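Local coordinates for Serine/threonine-protein kinase Tel1 (Chaetomium thermophilum, PDB 6SKY) that is an ATM-family kinase that probably phosphorylates serine or threonine in [ST]-Q motifs to activate checkpoint signalling after DNA damage, at residues V2059-L2070 with Q2083-D2094; S2010-A2018 with L2026-V2037. All coordinates share one frame; numbering follows the deposited sequence.

Contact 1: V2059-L2070 with Q2083-D2094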
loop_
_atom_site.group_PDB
_atom_site.type_symbol
_atom_site.label_atom_id
_atom_site.label_comp_id
_atom_site.label_asym_id
_atom_site.label_seq_id
_atom_site.Cartn_x
_atom_site.Cartn_y
_atom_site.Cartn_z
ATOM N N VAL A 2059 -24.164 -22.080 31.969
ATOM C CA VAL A 2059 -24.488 -20.850 31.253
ATOM C C VAL A 2059 -25.198 -19.863 32.169
ATOM O O VAL A 2059 -24.902 -18.662 32.159
ATOM C CB VAL A 2059 -25.329 -21.173 30.007
ATOM C CG1 VAL A 2059 -25.848 -19.913 29.383
ATOM C CG2 VAL A 2059 -24.511 -21.947 29.010
ATOM N N HIS A 2060 -26.139 -20.348 32.981
ATOM C CA HIS A 2060 -26.879 -19.458 33.869
ATOM C C HIS A 2060 -25.992 -18.895 34.969
ATOM O O HIS A 2060 -26.128 -17.725 35.346
ATOM C CB HIS A 2060 -28.068 -20.193 34.464
ATOM C CG HIS A 2060 -29.150 -20.472 33.473
ATOM N ND1 HIS A 2060 -29.216 -19.841 32.251
ATOM C CD2 HIS A 2060 -30.211 -21.308 33.521
ATOM C CE1 HIS A 2060 -30.266 -20.281 31.587
ATOM N NE2 HIS A 2060 -30.888 -21.172 32.336
ATOM N N ASP A 2061 -25.068 -19.700 35.489
ATOM C CA ASP A 2061 -24.103 -19.168 36.441
ATOM C C ASP A 2061 -23.233 -18.097 35.796
ATOM O O ASP A 2061 -22.897 -17.092 36.435
ATOM C CB ASP A 2061 -23.246 -20.297 36.996
ATOM C CG ASP A 2061 -22.460 -19.882 38.226
ATOM O OD1 ASP A 2061 -22.552 -18.704 38.634
ATOM O OD2 ASP A 2061 -21.750 -20.738 38.793
ATOM N N GLY A 2062 -22.873 -18.286 34.526
ATOM C CA GLY A 2062 -22.096 -17.271 33.833
ATOM C C GLY A 2062 -22.847 -15.965 33.682
ATOM O O GLY A 2062 -22.297 -14.889 33.922
ATOM N N LEU A 2063 -24.114 -16.043 33.279
ATOM C CA LEU A 2063 -24.930 -14.836 33.140
ATOM C C LEU A 2063 -25.071 -14.106 34.467
ATOM O O LEU A 2063 -24.945 -12.877 34.533
ATOM C CB LEU A 2063 -26.306 -15.194 32.590
ATOM C CG LEU A 2063 -26.390 -15.722 31.164
ATOM C CD1 LEU A 2063 -27.754 -16.277 30.893
ATOM C CD2 LEU A 2063 -26.076 -14.629 30.187
ATOM N N LYS A 2064 -25.330 -14.852 35.536
ATOM C CA LYS A 2064 -25.484 -14.258 36.857
ATOM C C LYS A 2064 -24.213 -13.552 37.303
ATOM O O LYS A 2064 -24.255 -12.416 37.786
ATOM C CB LYS A 2064 -25.873 -15.356 37.833
ATOM C CG LYS A 2064 -26.190 -14.937 39.227
ATOM C CD LYS A 2064 -26.285 -16.180 40.070
ATOM C CE LYS A 2064 -27.057 -17.268 39.340
ATOM N NZ LYS A 2064 -26.624 -18.634 39.729
ATOM N N ASN A 2065 -23.067 -14.212 37.154
ATOM C CA ASN A 2065 -21.813 -13.600 37.575
ATOM C C ASN A 2065 -21.476 -12.375 36.738
ATOM O O ASN A 2065 -20.957 -11.384 37.261
ATOM C CB ASN A 2065 -20.691 -14.624 37.497
ATOM C CG ASN A 2065 -20.941 -15.819 38.376
ATOM O OD1 ASN A 2065 -21.346 -15.680 39.526
ATOM N ND2 ASN A 2065 -20.712 -17.007 37.838
ATOM N N THR A 2066 -21.763 -12.417 35.436
ATOM C CA THR A 2066 -21.478 -11.261 34.597
ATOM C C THR A 2066 -22.322 -10.064 34.999
ATOM O O THR A 2066 -21.827 -8.933 35.035
ATOM C CB THR A 2066 -21.702 -11.604 33.131
ATOM O OG1 THR A 2066 -20.849 -12.684 32.760
ATOM C CG2 THR A 2066 -21.377 -10.426 32.275
ATOM N N VAL A 2067 -23.600 -10.282 35.306
ATOM C CA VAL A 2067 -24.429 -9.161 35.739
ATOM C C VAL A 2067 -23.956 -8.629 37.083
ATOM O O VAL A 2067 -23.926 -7.413 37.308
ATOM C CB VAL A 2067 -25.907 -9.568 35.779
ATOM C CG1 VAL A 2067 -26.732 -8.481 36.402
ATOM C CG2 VAL A 2067 -26.388 -9.819 34.402
ATOM N N ARG A 2068 -23.564 -9.519 37.994
ATOM C CA ARG A 2068 -23.047 -9.056 39.276
ATOM C C ARG A 2068 -21.780 -8.239 39.103
ATOM O O ARG A 2068 -21.500 -7.345 39.904
ATOM C CB ARG A 2068 -22.775 -10.231 40.201
ATOM C CG ARG A 2068 -24.002 -10.861 40.805
ATOM C CD ARG A 2068 -23.604 -11.646 42.027
ATOM N NE ARG A 2068 -24.658 -12.522 42.515
ATOM C CZ ARG A 2068 -24.696 -13.831 42.298
ATOM N NH1 ARG A 2068 -25.693 -14.552 42.789
ATOM N NH2 ARG A 2068 -23.738 -14.419 41.593
ATOM N N HIS A 2069 -20.985 -8.543 38.079
ATOM C CA HIS A 2069 -19.766 -7.772 37.856
ATOM C C HIS A 2069 -20.068 -6.428 37.203
ATOM O O HIS A 2069 -19.411 -5.429 37.501
ATOM C CB HIS A 2069 -18.785 -8.571 37.007
ATOM C CG HIS A 2069 -17.452 -7.913 36.857
ATOM N ND1 HIS A 2069 -16.781 -7.857 35.657
ATOM C CD2 HIS A 2069 -16.665 -7.281 37.757
ATOM C CE1 HIS A 2069 -15.639 -7.217 35.822
ATOM N NE2 HIS A 2069 -15.544 -6.856 37.088
ATOM N N LEU A 2070 -21.047 -6.387 36.300
ATOM C CA LEU A 2070 -21.462 -5.113 35.721
ATOM C C LEU A 2070 -22.026 -4.183 36.781
ATOM O O LEU A 2070 -21.891 -2.961 36.679
ATOM C CB LEU A 2070 -22.501 -5.331 34.630
ATOM C CG LEU A 2070 -22.085 -5.819 33.254
ATOM C CD1 LEU A 2070 -23.311 -6.234 32.504
ATOM C CD2 LEU A 2070 -21.384 -4.723 32.515
ATOM N N GLN A 2083 -17.891 -6.986 28.849
ATOM C CA GLN A 2083 -18.850 -7.730 29.660
ATOM C C GLN A 2083 -20.194 -7.860 28.960
ATOM O O GLN A 2083 -20.837 -8.916 29.019
ATOM C CB GLN A 2083 -19.033 -7.059 31.012
ATOM C CG GLN A 2083 -17.777 -6.881 31.799
ATOM C CD GLN A 2083 -17.162 -8.178 32.200
ATOM O OE1 GLN A 2083 -17.848 -9.178 32.359
ATOM N NE2 GLN A 2083 -15.853 -8.180 32.365
ATOM N N LEU A 2084 -20.647 -6.800 28.298
ATOM C CA LEU A 2084 -21.903 -6.900 27.563
ATOM C C LEU A 2084 -21.797 -7.887 26.406
ATOM O O LEU A 2084 -22.752 -8.608 26.102
ATOM C CB LEU A 2084 -22.324 -5.524 27.070
ATOM C CG LEU A 2084 -22.932 -4.641 28.143
ATOM C CD1 LEU A 2084 -23.048 -3.239 27.643
ATOM C CD2 LEU A 2084 -24.279 -5.177 28.512
ATOM N N GLY A 2085 -20.638 -7.949 25.758
ATOM C CA GLY A 2085 -20.442 -8.939 24.718
ATOM C C GLY A 2085 -20.378 -10.354 25.242
ATOM O O GLY A 2085 -20.808 -11.285 24.566
ATOM N N ALA A 2086 -19.830 -10.541 26.443
ATOM C CA ALA A 2086 -19.906 -11.845 27.095
ATOM C C ALA A 2086 -21.350 -12.257 27.342
ATOM O O ALA A 2086 -21.715 -13.419 27.143
ATOM C CB ALA A 2086 -19.134 -11.820 28.408
ATOM N N LEU A 2087 -22.180 -11.321 27.794
ATOM C CA LEU A 2087 -23.601 -11.612 27.949
ATOM C C LEU A 2087 -24.236 -12.023 26.630
ATOM O O LEU A 2087 -25.031 -12.967 26.584
ATOM C CB LEU A 2087 -24.330 -10.402 28.521
ATOM C CG LEU A 2087 -24.206 -10.080 30.000
ATOM C CD1 LEU A 2087 -24.950 -8.819 30.281
ATOM C CD2 LEU A 2087 -24.762 -11.199 30.806
ATOM N N ALA A 2088 -23.906 -11.319 25.547
ATOM C CA ALA A 2088 -24.476 -11.653 24.242
ATOM C C ALA A 2088 -24.033 -13.032 23.765
ATOM O O ALA A 2088 -24.831 -13.793 23.203
ATOM C CB ALA A 2088 -24.096 -10.588 23.225
ATOM N N ALA A 2089 -22.765 -13.375 23.985
ATOM C CA ALA A 2089 -22.261 -14.696 23.623
ATOM C C ALA A 2089 -22.963 -15.799 24.400
ATOM O O ALA A 2089 -23.367 -16.817 23.827
ATOM C CB ALA A 2089 -20.758 -14.753 23.858
ATOM N N LEU A 2090 -23.094 -15.629 25.717
ATOM C CA LEU A 2090 -23.789 -16.631 26.519
ATOM C C LEU A 2090 -25.247 -16.762 26.110
ATOM O O LEU A 2090 -25.803 -17.862 26.146
ATOM C CB LEU A 2090 -23.685 -16.292 27.998
ATOM C CG LEU A 2090 -22.319 -16.427 28.655
ATOM C CD1 LEU A 2090 -22.311 -15.691 29.955
ATOM C CD2 LEU A 2090 -22.001 -17.861 28.887
ATOM N N THR A 2091 -25.873 -15.670 25.684
ATOM C CA THR A 2091 -27.263 -15.750 25.252
ATOM C C THR A 2091 -27.404 -16.500 23.933
ATOM O O THR A 2091 -28.340 -17.283 23.766
ATOM C CB THR A 2091 -27.850 -14.348 25.150
ATOM O OG1 THR A 2091 -27.766 -13.718 26.426
ATOM C CG2 THR A 2091 -29.283 -14.405 24.750
ATOM N N GLU A 2092 -26.487 -16.295 22.986
ATOM C CA GLU A 2092 -26.564 -17.059 21.738
ATOM C C GLU A 2092 -26.285 -18.540 21.969
ATOM O O GLU A 2092 -26.924 -19.407 21.357
ATOM C CB GLU A 2092 -25.598 -16.491 20.701
ATOM C CG GLU A 2092 -26.017 -15.134 20.146
ATOM C CD GLU A 2092 -24.974 -14.508 19.229
ATOM O OE1 GLU A 2092 -23.763 -14.684 19.486
ATOM O OE2 GLU A 2092 -25.368 -13.836 18.252
ATOM N N LEU A 2093 -25.327 -18.847 22.842
ATOM C CA LEU A 2093 -25.107 -20.232 23.247
ATOM C C LEU A 2093 -26.381 -20.850 23.806
ATOM O O LEU A 2093 -26.789 -21.942 23.397
ATOM C CB LEU A 2093 -23.981 -20.291 24.275
ATOM C CG LEU A 2093 -23.619 -21.626 24.905
ATOM C CD1 LEU A 2093 -23.441 -22.666 23.859
ATOM C CD2 LEU A 2093 -22.356 -21.483 25.691
ATOM N N ASP A 2094 -27.020 -20.164 24.752
ATOM C CA ASP A 2094 -28.251 -20.678 25.336
ATOM C C ASP A 2094 -29.340 -20.841 24.291
ATOM O O ASP A 2094 -30.173 -21.743 24.394
ATOM C CB ASP A 2094 -28.722 -19.744 26.442
ATOM C CG ASP A 2094 -29.498 -20.460 27.518
ATOM O OD1 ASP A 2094 -29.981 -21.582 27.267
ATOM O OD2 ASP A 2094 -29.626 -19.896 28.623
#

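Contact 2: S2010-A2018 with L2026-V2037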
loop_
_atom_site.group_PDB
_atom_site.type_symbol
_atom_site.label_atom_id
_atom_site.label_comp_id
_atom_site.label_asym_id
_atom_site.label_seq_id
_atom_site.Cartn_x
_atom_site.Cartn_y
_atom_site.Cartn_z
ATOM N N SER A 2010 -1.382 -13.074 29.481
ATOM C CA SER A 2010 -2.358 -12.549 30.423
ATOM C C SER A 2010 -3.460 -13.571 30.662
ATOM O O SER A 2010 -3.367 -14.708 30.220
ATOM C CB SER A 2010 -2.947 -11.236 29.907
ATOM O OG SER A 2010 -3.633 -10.535 30.929
ATOM N N LEU A 2011 -4.505 -13.152 31.368
ATOM C CA LEU A 2011 -5.637 -14.028 31.631
ATOM C C LEU A 2011 -6.598 -14.050 30.448
ATOM O O LEU A 2011 -6.994 -15.122 29.969
ATOM C CB LEU A 2011 -6.345 -13.563 32.899
ATOM C CG LEU A 2011 -7.197 -14.551 33.685
ATOM C CD1 LEU A 2011 -6.356 -15.699 34.179
ATOM C CD2 LEU A 2011 -7.841 -13.835 34.837
ATOM N N ASP A 2012 -6.983 -12.870 29.968
ATOM C CA ASP A 2012 -7.808 -12.800 28.772
ATOM C C ASP A 2012 -7.134 -13.496 27.606
ATOM O O ASP A 2012 -7.782 -14.236 26.862
ATOM C CB ASP A 2012 -8.109 -11.348 28.420
ATOM C CG ASP A 2012 -9.283 -10.790 29.193
ATOM O OD1 ASP A 2012 -9.806 -11.497 30.074
ATOM O OD2 ASP A 2012 -9.690 -9.645 28.914
ATOM N N ALA A 2013 -5.832 -13.282 27.430
ATOM C CA ALA A 2013 -5.128 -13.905 26.317
ATOM C C ALA A 2013 -5.097 -15.415 26.462
ATOM O O ALA A 2013 -5.367 -16.145 25.503
ATOM C CB ALA A 2013 -3.714 -13.348 26.217
ATOM N N THR A 2014 -4.777 -15.901 27.659
ATOM C CA THR A 2014 -4.741 -17.336 27.902
ATOM C C THR A 2014 -6.057 -17.993 27.525
ATOM O O THR A 2014 -6.084 -18.963 26.762
ATOM C CB THR A 2014 -4.421 -17.609 29.366
ATOM O OG1 THR A 2014 -3.186 -16.977 29.708
ATOM C CG2 THR A 2014 -4.303 -19.083 29.608
ATOM N N PHE A 2015 -7.169 -17.459 28.026
ATOM C CA PHE A 2015 -8.427 -18.163 27.822
ATOM C C PHE A 2015 -9.068 -17.879 26.471
ATOM O O PHE A 2015 -9.764 -18.752 25.940
ATOM C CB PHE A 2015 -9.359 -17.857 28.982
ATOM C CG PHE A 2015 -8.915 -18.494 30.248
ATOM C CD1 PHE A 2015 -9.315 -19.763 30.569
ATOM C CD2 PHE A 2015 -8.035 -17.854 31.083
ATOM C CE1 PHE A 2015 -8.879 -20.361 31.707
ATOM C CE2 PHE A 2015 -7.601 -18.455 32.222
ATOM C CZ PHE A 2015 -8.021 -19.706 32.530
ATOM N N THR A 2016 -8.780 -16.735 25.854
ATOM C CA THR A 2016 -9.188 -16.518 24.474
ATOM C C THR A 2016 -8.478 -17.482 23.540
ATOM O O THR A 2016 -9.102 -18.078 22.657
ATOM C CB THR A 2016 -8.900 -15.080 24.067
ATOM O OG1 THR A 2016 -9.607 -14.191 24.929
ATOM C CG2 THR A 2016 -9.352 -14.841 22.665
ATOM N N THR A 2017 -7.168 -17.651 23.724
ATOM C CA THR A 2017 -6.412 -18.571 22.888
ATOM C C THR A 2017 -6.847 -20.008 23.109
ATOM O O THR A 2017 -6.941 -20.787 22.158
ATOM C CB THR A 2017 -4.928 -18.412 23.180
ATOM O OG1 THR A 2017 -4.555 -17.047 22.993
ATOM C CG2 THR A 2017 -4.119 -19.265 22.264
ATOM N N ALA A 2018 -7.122 -20.378 24.358
ATOM C CA ALA A 2018 -7.583 -21.730 24.633
ATOM C C ALA A 2018 -8.931 -21.998 23.989
ATOM O O ALA A 2018 -9.186 -23.109 23.523
ATOM C CB ALA A 2018 -7.657 -21.956 26.136
ATOM N N LEU A 2026 -7.968 -26.535 30.522
ATOM C CA LEU A 2026 -7.323 -25.600 31.419
ATOM C C LEU A 2026 -8.103 -25.515 32.725
ATOM O O LEU A 2026 -9.333 -25.535 32.722
ATOM C CB LEU A 2026 -7.235 -24.215 30.798
ATOM C CG LEU A 2026 -6.417 -23.926 29.542
ATOM C CD1 LEU A 2026 -5.714 -22.602 29.701
ATOM C CD2 LEU A 2026 -5.429 -25.014 29.245
ATOM N N PRO A 2027 -7.419 -25.423 33.850
ATOM C CA PRO A 2027 -8.111 -25.223 35.126
ATOM C C PRO A 2027 -8.505 -23.765 35.289
ATOM O O PRO A 2027 -7.669 -22.905 35.576
ATOM C CB PRO A 2027 -7.063 -25.654 36.158
ATOM C CG PRO A 2027 -5.746 -25.569 35.457
ATOM C CD PRO A 2027 -5.959 -25.344 34.000
ATOM N N ALA A 2028 -9.781 -23.489 35.122
ATOM C CA ALA A 2028 -10.249 -22.113 35.115
ATOM C C ALA A 2028 -10.368 -21.592 36.539
ATOM O O ALA A 2028 -10.931 -22.278 37.396
ATOM C CB ALA A 2028 -11.595 -22.015 34.414
ATOM N N PRO A 2029 -9.864 -20.396 36.828
ATOM C CA PRO A 2029 -10.048 -19.828 38.163
ATOM C C PRO A 2029 -11.518 -19.595 38.461
ATOM O O PRO A 2029 -12.354 -19.483 37.565
ATOM C CB PRO A 2029 -9.273 -18.509 38.100
ATOM C CG PRO A 2029 -9.161 -18.202 36.665
ATOM C CD PRO A 2029 -9.088 -19.506 35.956
ATOM N N VAL A 2030 -11.835 -19.534 39.747
ATOM C CA VAL A 2030 -13.196 -19.301 40.209
ATOM C C VAL A 2030 -13.266 -17.904 40.806
ATOM O O VAL A 2030 -12.309 -17.439 41.435
ATOM C CB VAL A 2030 -13.635 -20.378 41.221
ATOM C CG1 VAL A 2030 -12.658 -20.451 42.380
ATOM C CG2 VAL A 2030 -15.051 -20.121 41.704
ATOM N N ASN A 2031 -14.393 -17.228 40.586
ATOM C CA ASN A 2031 -14.595 -15.839 40.998
ATOM C C ASN A 2031 -13.546 -14.926 40.362
ATOM O O ASN A 2031 -12.718 -14.312 41.038
ATOM C CB ASN A 2031 -14.596 -15.704 42.525
ATOM C CG ASN A 2031 -15.754 -16.432 43.173
ATOM O OD1 ASN A 2031 -15.564 -17.249 44.073
ATOM N ND2 ASN A 2031 -16.966 -16.142 42.715
ATOM N N SER A 2032 -13.594 -14.855 39.035
ATOM C CA SER A 2032 -12.731 -13.978 38.262
ATOM C C SER A 2032 -13.578 -12.989 37.480
ATOM O O SER A 2032 -14.680 -13.309 37.031
ATOM C CB SER A 2032 -11.848 -14.764 37.303
ATOM O OG SER A 2032 -12.638 -15.597 36.479
ATOM N N ASP A 2033 -13.043 -11.783 37.316
ATOM C CA ASP A 2033 -13.737 -10.691 36.658
ATOM C C ASP A 2033 -13.462 -10.631 35.166
ATOM O O ASP A 2033 -13.709 -9.596 34.542
ATOM C CB ASP A 2033 -13.349 -9.368 37.312
ATOM C CG ASP A 2033 -13.722 -9.316 38.775
ATOM O OD1 ASP A 2033 -14.739 -9.938 39.149
ATOM O OD2 ASP A 2033 -13.002 -8.656 39.554
ATOM N N SER A 2034 -12.957 -11.707 34.581
ATOM C CA SER A 2034 -12.611 -11.740 33.171
ATOM C C SER A 2034 -13.755 -12.347 32.377
ATOM O O SER A 2034 -14.351 -13.338 32.795
ATOM C CB SER A 2034 -11.333 -12.543 32.961
ATOM O OG SER A 2034 -10.831 -12.366 31.658
ATOM N N TRP A 2035 -14.077 -11.736 31.239
ATOM C CA TRP A 2035 -15.134 -12.279 30.397
ATOM C C TRP A 2035 -14.679 -13.542 29.687
ATOM O O TRP A 2035 -15.488 -14.445 29.434
ATOM C CB TRP A 2035 -15.587 -11.230 29.387
ATOM C CG TRP A 2035 -14.599 -10.984 28.322
ATOM C CD1 TRP A 2035 -13.581 -10.095 28.347
ATOM C CD2 TRP A 2035 -14.522 -11.650 27.064
ATOM N NE1 TRP A 2035 -12.870 -10.161 27.182
ATOM C CE2 TRP A 2035 -13.430 -11.112 26.378
ATOM C CE3 TRP A 2035 -15.269 -12.653 26.454
ATOM C CZ2 TRP A 2035 -13.067 -11.540 25.117
ATOM C CZ3 TRP A 2035 -14.910 -13.072 25.209
ATOM C CH2 TRP A 2035 -13.823 -12.520 24.549
ATOM N N ALA A 2036 -13.386 -13.624 29.375
ATOM C CA ALA A 2036 -12.851 -14.775 28.668
ATOM C C ALA A 2036 -12.956 -16.029 29.510
ATOM O O ALA A 2036 -13.255 -17.104 28.989
ATOM C CB ALA A 2036 -11.406 -14.506 28.275
ATOM N N VAL A 2037 -12.759 -15.903 30.820
ATOM C CA VAL A 2037 -12.866 -17.051 31.710
ATOM C C VAL A 2037 -14.307 -17.529 31.807
ATOM O O VAL A 2037 -14.574 -18.730 31.816
ATOM C CB VAL A 2037 -12.289 -16.698 33.087
ATOM C CG1 VAL A 2037 -12.329 -17.889 33.985
ATOM C CG2 VAL A 2037 -10.880 -16.208 32.938
#

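Contact 1: V2059-L2070 with Q2083-D2094
L2087 and L2090 of helical segment 2083-2094 fit as knobs into holes on helical segment 2059-2070, along an antiparallel pair. The segment axes come within 9.9 Å of each other and run at 161°. L2087 sits among L2063, T2066, V2067 and L2070; its CD2 branch lies 3.7 Å from L2063 CD2. T2066 runs antiparallel to L2087, its methyl CG2 3.6 Å from L2087 CG. One turn on, L2090 fills the hole bounded by V2059, G2062, L2063 and T2066, where its CD1 rests over the backbone of G2062 and L2063.

Q2083 closes one end of the seam. Its CB lies 3.6 Å from L2070 CD2, and its CG comes to 4.1 Å from H2069 ND1. The chain then bends at chi2 (-65°), which brings the terminal amide up to the edge of the imidazole, with CD in the ring plane and the two planes 87° apart. At the tip, OE1 lies 3.7 Å from T2066 CG2, whereas NE2 makes a weak hydrogen bond to D2033 O in the loop before helix 2035-2047. At the other end, D2094 OD2 lies 3.1 Å from H2060 CE1, at the edge of that ring, and has a long, weak ion pair with R1635 of helix 1627-1644.

The two helices form an antiparallel hairpin of the alpha-solenoid FAT region. In mid-seam the hydroxyls of T2066 and T2091 are spent on G2062 O and L2087 O of their own helices, each carbonyl also accepting from the threonine N on the opposite face of its plane. That leaves methyls and leucines to meet across the middle, while Q2083 and D2094, at the ends, reach to other parts of the fold.

Contact 2: S2010-A2018 with L2026-V2037
This is a largely apolar contact between a helix and a loop in the FAT domain: F2015 on helix 2011-2021 packs against the segment that leads into helix 2035-2047 and against the first turn of that helix. CB of F2015 points toward this segment, and CG, anti to the carbonyl carbon (chi1 -70°), sets the ring beneath V2037. There V2037 CG2 lies over one face in a CH-pi contact, 4.1 Å from the ring centroid and 23° off the normal. At the far end, P2029 CD comes to 3.6 Å from F2015 CZ, while A2028 CA stands 4.1 Å from F2015 CE1. Y2040 adds an edge-to-face ring contact from helix 2035-2047.

On one flank, L2026 CD1 meets T2014 CG2 at 3.8 Å and also touches the A2018 methyl. On the other flank, A2036 CB packs against T2016 OG1 and F2015 CB; the T2016 hydroxyl is already bonded to D2012 O.

Replacing F2015 with an alanine would probably leave V2037, P2029 and A2028 without their common partner and open a gap between loop and helix.

Because the ring is met mostly by carbon, the loop is held against helix 2011-2021 mainly by shape and apolar burial, while the backbone N and O of L2026 bond to Y2040 and Q2044 of helix 2035-2047.

Both contacts lie within the FAT domain, with centres about 14 Å apart; contact 2 comes first along the chain and is complete before the first residue of contact 1. Helix 2035-2047 relates them: contact 2 includes its first turn, and helix 2052-2070, one half of contact 1, follows it directly. The two also touch, A2086 CB lying 3.7 Å from W2035 CB and H2069 CE1 3.3 Å from D2033 O. T2038, A2042 and Y2043 of helix 2035-2047 pack on contact 1 as well. Consecutive helices are thus stacked into one continuous stretch of alpha-solenoid, away from the nucleotide and magnesium sites of the kinase domain.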